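Side-chain contacts in 5-formaminoimidazole-4-carboxamide-1-(beta)-D-ribofuranosyl 5'-monophosphate synthetase (Methanocaldococcus jannaschii, PDB 2R7L), which catalyses the ATP- and formate-dependent formylation of AICAR to FAICAR in purine biosynthesis, without using folates: residues 165-170 / 176-181; 234-237 / 243-246. All blocks are in the same frame, centred on the assembly; numbering follows the deposited sequence.

Interaction 1. Residues 165-170 / 176-181; sequences GYFIAS and YKKAED. With ATP (adenosine-5'-triphosphate), chain E.
The Phe167 ring lies flat under Lys178, whose CB sits over one face, 3.9 Å from the ring centroid and 15° off the normal. This is a CH-pi contact, displaced toward the rim so that CD2 is the nearest ring atom. Further along the lysine, CD also reaches Phe167 CD2, at 3.8 Å. The far end of the ring turns to the next residue of the helix: CZ is 4.4 Å from Ala179 CB. Beyond its CG the Lys178 chain runs extended (chi2 165°), which carries NZ past the ring to the strand backbone. There NZ donates to Ile168 O; the modelled separation of 2.4 Å is too short to be trusted as a length. A water accepts from both Lys178 NZ (3.0 Å) and Ile168 N (2.9 Å), so the ammonium is linked to Ile168 O directly and to Ile168 N through the water.

Strand 167-169 is the outermost strand, within this chain, of the small antiparallel sheet of the ATP-grasp fold, and residues 176-181 of helix 172-184 run nearly antiparallel to it, at 158°. With an alanine in place of Phe167, Lys178 would probably lose the aromatic surface beneath its chain and a gap would open against Ala179.

The next shell holds the ring in place: Phe175 meets it edge-to-face, and Val155 and Leu182 pack on it. Lys178 NZ also makes a salt bridge with Asp243 of a neighbouring subunit, which ties this edge of the sheet into the oligomer. One residue before Phe167, Tyr166 extends to the nucleotide instead of the helix. Its OH donates to ATP O2A at 2.5 Å, and that oxygen lies close to the ring plane, beyond the ring edge. Lys156 and Glu199 are among the other residues that bind the same ATP.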
loop_
_atom_site.group_PDB
_atom_site.type_symbol
_atom_site.label_atom_id
_atom_site.label_comp_id
_atom_site.label_asym_id
_atom_site.label_seq_id
_atom_site.Cartn_x
_atom_site.Cartn_y
_atom_site.Cartn_z
ATOM N N GLY A 165 37.319 10.096 25.709
ATOM C CA GLY A 165 38.512 10.715 26.277
ATOM C C GLY A 165 38.967 11.895 25.436
ATOM O O GLY A 165 40.074 12.407 25.611
ATOM N N TYR A 166 38.099 12.327 24.526
ATOM C CA TYR A 166 38.387 13.411 23.590
ATOM C C TYR A 166 38.516 14.769 24.282
ATOM O O TYR A 166 37.999 14.972 25.383
ATOM C CB TYR A 166 37.278 13.490 22.532
ATOM C CG TYR A 166 37.233 12.325 21.559
ATOM C CD1 TYR A 166 37.697 11.063 21.923
ATOM C CD2 TYR A 166 36.704 12.483 20.284
ATOM C CE1 TYR A 166 37.655 9.997 21.038
ATOM C CE2 TYR A 166 36.653 11.422 19.390
ATOM C CZ TYR A 166 37.129 10.181 19.773
ATOM O OH TYR A 166 37.085 9.120 18.892
ATOM N N PHE A 167 39.216 15.696 23.635
ATOM C CA PHE A 167 39.207 17.091 24.080
ATOM C C PHE A 167 39.559 18.058 22.963
ATOM O O PHE A 167 40.095 17.662 21.921
ATOM C CB PHE A 167 40.071 17.321 25.343
ATOM C CG PHE A 167 41.559 17.169 25.123
ATOM C CD1 PHE A 167 42.222 16.028 25.557
ATOM C CD2 PHE A 167 42.300 18.182 24.516
ATOM C CE1 PHE A 167 43.592 15.892 25.373
ATOM C CE2 PHE A 167 43.669 18.051 24.325
ATOM C CZ PHE A 167 44.315 16.904 24.753
ATOM N N ILE A 168 39.226 19.324 23.187
ATOM C CA ILE A 168 39.476 20.394 22.226
ATOM C C ILE A 168 40.607 21.285 22.738
ATOM O O ILE A 168 40.670 21.595 23.929
ATOM C CB ILE A 168 38.213 21.267 22.041
ATOM C CG1 ILE A 168 37.048 20.414 21.524
ATOM C CG2 ILE A 168 38.502 22.461 21.120
ATOM C CD1 ILE A 168 35.702 21.087 21.626
ATOM N N ALA A 169 41.495 21.695 21.839
ATOM C CA ALA A 169 42.598 22.566 22.213
ATOM C C ALA A 169 42.788 23.655 21.175
ATOM O O ALA A 169 42.570 23.431 19.987
ATOM C CB ALA A 169 43.881 21.757 22.384
ATOM N N SER A 170 43.193 24.841 21.620
ATOM C CA SER A 170 43.490 25.931 20.692
ATOM C C SER A 170 44.956 26.382 20.734
ATOM O O SER A 170 45.340 27.322 20.035
ATOM C CB SER A 170 42.545 27.117 20.909
ATOM O OG SER A 170 41.254 26.850 20.373
ATOM N N TYR A 176 48.431 20.429 26.741
ATOM C CA TYR A 176 49.023 19.785 27.919
ATOM C C TYR A 176 48.215 20.030 29.187
ATOM O O TYR A 176 48.115 19.155 30.050
ATOM C CB TYR A 176 50.482 20.210 28.120
ATOM C CG TYR A 176 51.400 19.782 27.000
ATOM C CD1 TYR A 176 51.682 18.444 26.782
ATOM C CD2 TYR A 176 51.981 20.718 26.162
ATOM C CE1 TYR A 176 52.517 18.046 25.757
ATOM C CE2 TYR A 176 52.819 20.329 25.133
ATOM C CZ TYR A 176 53.082 18.990 24.936
ATOM O OH TYR A 176 53.926 18.596 23.914
ATOM N N LYS A 177 47.635 21.218 29.297
ATOM C CA LYS A 177 46.768 21.524 30.425
ATOM C C LYS A 177 45.644 20.488 30.485
ATOM O O LYS A 177 45.360 19.924 31.543
ATOM C CB LYS A 177 46.203 22.943 30.289
ATOM C CG LYS A 177 45.678 23.559 31.584
ATOM C CD LYS A 177 44.268 23.084 31.913
ATOM C CE LYS A 177 43.743 23.727 33.191
ATOM N NZ LYS A 177 42.430 23.149 33.601
ATOM N N LYS A 178 45.029 20.223 29.335
ATOM C CA LYS A 178 43.910 19.284 29.259
ATOM C C LYS A 178 44.324 17.820 29.358
ATOM O O LYS A 178 43.674 17.032 30.047
ATOM C CB LYS A 178 43.081 19.524 27.998
ATOM C CG LYS A 178 41.990 20.549 28.215
ATOM C CD LYS A 178 41.417 21.051 26.916
ATOM C CE LYS A 178 40.319 22.055 27.195
ATOM N NZ LYS A 178 39.567 22.388 25.963
ATOM N N ALA A 179 45.398 17.458 28.665
ATOM C CA ALA A 179 45.932 16.107 28.776
ATOM C C ALA A 179 46.178 15.768 30.243
ATOM O O ALA A 179 45.730 14.731 30.726
ATOM C CB ALA A 179 47.209 15.971 27.973
ATOM N N GLU A 180 46.876 16.662 30.943
ATOM C CA GLU A 180 47.135 16.526 32.380
ATOM C C GLU A 180 45.861 16.428 33.208
ATOM O O GLU A 180 45.746 15.576 34.088
ATOM C CB GLU A 180 47.969 17.702 32.893
ATOM C CG GLU A 180 49.444 17.400 33.034
ATOM C CD GLU A 180 49.728 16.364 34.108
ATOM O OE1 GLU A 180 49.149 16.474 35.211
ATOM O OE2 GLU A 180 50.535 15.442 33.851
ATOM N N ASP A 181 44.914 17.321 32.938
ATOM C CA ASP A 181 43.635 17.302 33.629
ATOM C C ASP A 181 43.004 15.914 33.540
ATOM O O ASP A 181 42.590 15.349 34.550
ATOM C CB ASP A 181 42.696 18.354 33.041
ATOM C CG ASP A 181 41.346 18.387 33.735
ATOM O OD1 ASP A 181 41.294 18.108 34.953
ATOM O OD2 ASP A 181 40.340 18.696 33.063
HETATM P PG ATP E . 31.160 6.770 16.217
HETATM O O1G ATP E . 31.174 5.337 15.734
HETATM O O2G ATP E . 30.615 7.763 15.210
HETATM O O3G ATP E . 30.595 6.932 17.609
HETATM P PB ATP E . 33.719 7.398 15.130
HETATM O O1B ATP E . 33.025 6.989 13.854
HETATM O O2B ATP E . 35.060 6.775 15.452
HETATM O O3B ATP E . 32.732 7.141 16.387
HETATM P PA ATP E . 34.961 9.884 15.879
HETATM O O1A ATP E . 36.085 10.243 14.942
HETATM O O2A ATP E . 35.213 9.245 17.218
HETATM O O3A ATP E . 33.877 9.005 15.052
HETATM O "O5'" ATP E . 34.130 11.228 16.135
HETATM C "C5'" ATP E . 33.254 11.307 17.248
HETATM C "C4'" ATP E . 32.600 12.678 17.225
HETATM O "O4'" ATP E . 33.573 13.701 17.463
HETATM C "C3'" ATP E . 31.985 13.013 15.878
HETATM O "O3'" ATP E . 30.648 12.517 15.759
HETATM C "C2'" ATP E . 32.043 14.528 15.853
HETATM O "O2'" ATP E . 30.905 15.080 16.514
HETATM C "C1'" ATP E . 33.287 14.856 16.669
HETATM N N9 ATP E . 34.404 15.053 15.726
HETATM C C8 ATP E . 35.188 14.069 15.245
HETATM N N7 ATP E . 36.115 14.565 14.389
HETATM C C5 ATP E . 35.938 15.898 14.328
HETATM C C6 ATP E . 36.590 17.023 13.622
HETATM N N6 ATP E . 37.637 16.819 12.787
HETATM N N1 ATP E . 36.087 18.256 13.828
HETATM C C2 ATP E . 35.038 18.473 14.653
HETATM N N3 ATP E . 34.409 17.499 15.331
HETATM C C4 ATP E . 34.798 16.213 15.202
HETATM O O HOH W 1 37.836 19.953 25.671
#

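Interaction 2. Residues 234-237 / 243-246; sequences DGLV and DQLE
Gln244 meets Leu236 by a first torsion that places CG opposite its own carbonyl carbon (chi1 -81°), followed by an extended step (chi2 -175°) that pushes the amide straight out from helix 241-245. Leu236 answers with CG trans to its backbone N (chi1 -179°), which lets the branched end draw nearer to the glutamine than the start of the side chain does. The two chains meet at a slant. Gln244 OE1 stands 4.2 Å from Leu236 CG and equally far from CD1, a loose van der Waals contact between an amide oxygen and an isobutyl group.

More of the meeting is with backbone. The carbonyl oxygen of Leu236 lies beside the glutamine chain, 3.6 Å from Gln244 CD and 3.8 Å from CG. Gln244 NE2 is 3.4 Å from that same oxygen, but the angle is poor and no hydrogen bond forms; NE2 also touches Val237 CA, at 3.8 Å. NE2 instead donates its hydrogen bond to Ile239 O, in the connection between the two segments. The other end of the buried amide is satisfied as well, since OE1 accepts from Ala241 N of a neighbouring subunit. Bonds at both ends should fix the rotation of the amide, and they make it part of the subunit interface, where Pro240 of that neighbour packs on both Leu236 and Gln244. Leu245 packs on its counterparts in two neighbouring subunits, consistent with a threefold axis close by in this dimer of trimers.

Within the chain, Leu236 also rests on Ile249 and Pro251. The short helices 233-236 and 241-245 follow each other in the excursion that leaves strand 219-230 and returns as strand 253-263, its antiparallel neighbour at one side of the five-stranded sheet.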
loop_
_atom_site.group_PDB
_atom_site.type_symbol
_atom_site.label_atom_id
_atom_site.label_comp_id
_atom_site.label_asym_id
_atom_site.label_seq_id
_atom_site.Cartn_x
_atom_site.Cartn_y
_atom_site.Cartn_z
ATOM N N ASP A 234 26.226 16.848 23.446
ATOM C CA ASP A 234 24.949 17.456 23.048
ATOM C C ASP A 234 24.105 17.878 24.258
ATOM O O ASP A 234 23.229 18.739 24.147
ATOM C CB ASP A 234 24.184 16.547 22.081
ATOM C CG ASP A 234 24.832 16.499 20.712
ATOM O OD1 ASP A 234 25.175 17.586 20.190
ATOM O OD2 ASP A 234 25.021 15.387 20.168
ATOM N N GLY A 235 24.388 17.292 25.416
ATOM C CA GLY A 235 23.816 17.798 26.680
ATOM C C GLY A 235 24.561 19.013 27.225
ATOM O O GLY A 235 23.946 19.965 27.722
ATOM N N LEU A 236 25.891 18.981 27.117
ATOM C CA LEU A 236 26.759 20.058 27.603
ATOM C C LEU A 236 26.443 21.403 26.953
ATOM O O LEU A 236 26.232 22.405 27.634
ATOM C CB LEU A 236 28.233 19.703 27.349
ATOM C CG LEU A 236 29.292 20.706 27.824
ATOM C CD1 LEU A 236 29.036 21.081 29.271
ATOM C CD2 LEU A 236 30.693 20.128 27.674
ATOM N N VAL A 237 26.419 21.412 25.628
ATOM C CA VAL A 237 26.210 22.626 24.859
ATOM C C VAL A 237 24.773 23.099 24.917
ATOM O O VAL A 237 24.433 24.137 24.345
ATOM C CB VAL A 237 26.628 22.440 23.403
ATOM C CG1 VAL A 237 28.132 22.149 23.324
ATOM C CG2 VAL A 237 25.824 21.312 22.772
ATOM N N ASP A 243 26.325 29.346 32.754
ATOM C CA ASP A 243 26.351 28.182 33.632
ATOM C C ASP A 243 27.467 27.192 33.289
ATOM O O ASP A 243 28.033 26.568 34.182
ATOM C CB ASP A 243 24.983 27.516 33.644
ATOM C CG ASP A 243 23.911 28.449 34.138
ATOM O OD1 ASP A 243 23.999 28.859 35.316
ATOM O OD2 ASP A 243 22.998 28.791 33.355
ATOM N N GLN A 244 27.791 27.049 32.005
ATOM C CA GLN A 244 28.902 26.179 31.617
ATOM C C GLN A 244 30.202 26.641 32.273
ATOM O O GLN A 244 30.967 25.830 32.787
ATOM C CB GLN A 244 29.085 26.153 30.099
ATOM C CG GLN A 244 28.144 25.226 29.350
ATOM C CD GLN A 244 28.478 25.164 27.882
ATOM O OE1 GLN A 244 29.609 24.843 27.503
ATOM N NE2 GLN A 244 27.505 25.487 27.040
ATOM N N LEU A 245 30.446 27.950 32.240
ATOM C CA LEU A 245 31.651 28.536 32.830
ATOM C C LEU A 245 31.773 28.277 34.329
ATOM O O LEU A 245 32.876 28.246 34.869
ATOM C CB LEU A 245 31.716 30.041 32.559
ATOM C CG LEU A 245 31.708 30.452 31.087
ATOM C CD1 LEU A 245 31.936 31.945 30.967
ATOM C CD2 LEU A 245 32.744 29.671 30.286
ATOM N N GLU A 246 30.640 28.092 34.997
ATOM C CA GLU A 246 30.636 27.803 36.426
ATOM C C GLU A 246 30.820 26.326 36.734
ATOM O O GLU A 246 30.872 25.939 37.899
ATOM C CB GLU A 246 29.333 28.275 37.057
ATOM C CG GLU A 246 29.225 29.773 37.185
ATOM C CD GLU A 246 27.859 30.198 37.663
ATOM O OE1 GLU A 246 26.858 29.826 37.010
ATOM O OE2 GLU A 246 27.784 30.904 38.690
#

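Overall arrangement
The two contacts follow one another along the chain, interaction 1 closing before interaction 2 opens, and both lie within the ATP-grasp region on the same side of the chain's centre. Their centres are about 17 Å apart and their nearest atoms about 8 Å, so they do not touch. Interaction 1 belongs to the four-stranded antiparallel sheet, interaction 2 to the excursion between two strands of the five-stranded one; ATP is bound by residues of both sheets. Across the subunit interface the Lys178-Asp243 salt bridge brings the two contacts together, and Arg238 of a neighbouring subunit also bonds to the ATP, consistent with a nucleotide site close to the subunit boundary.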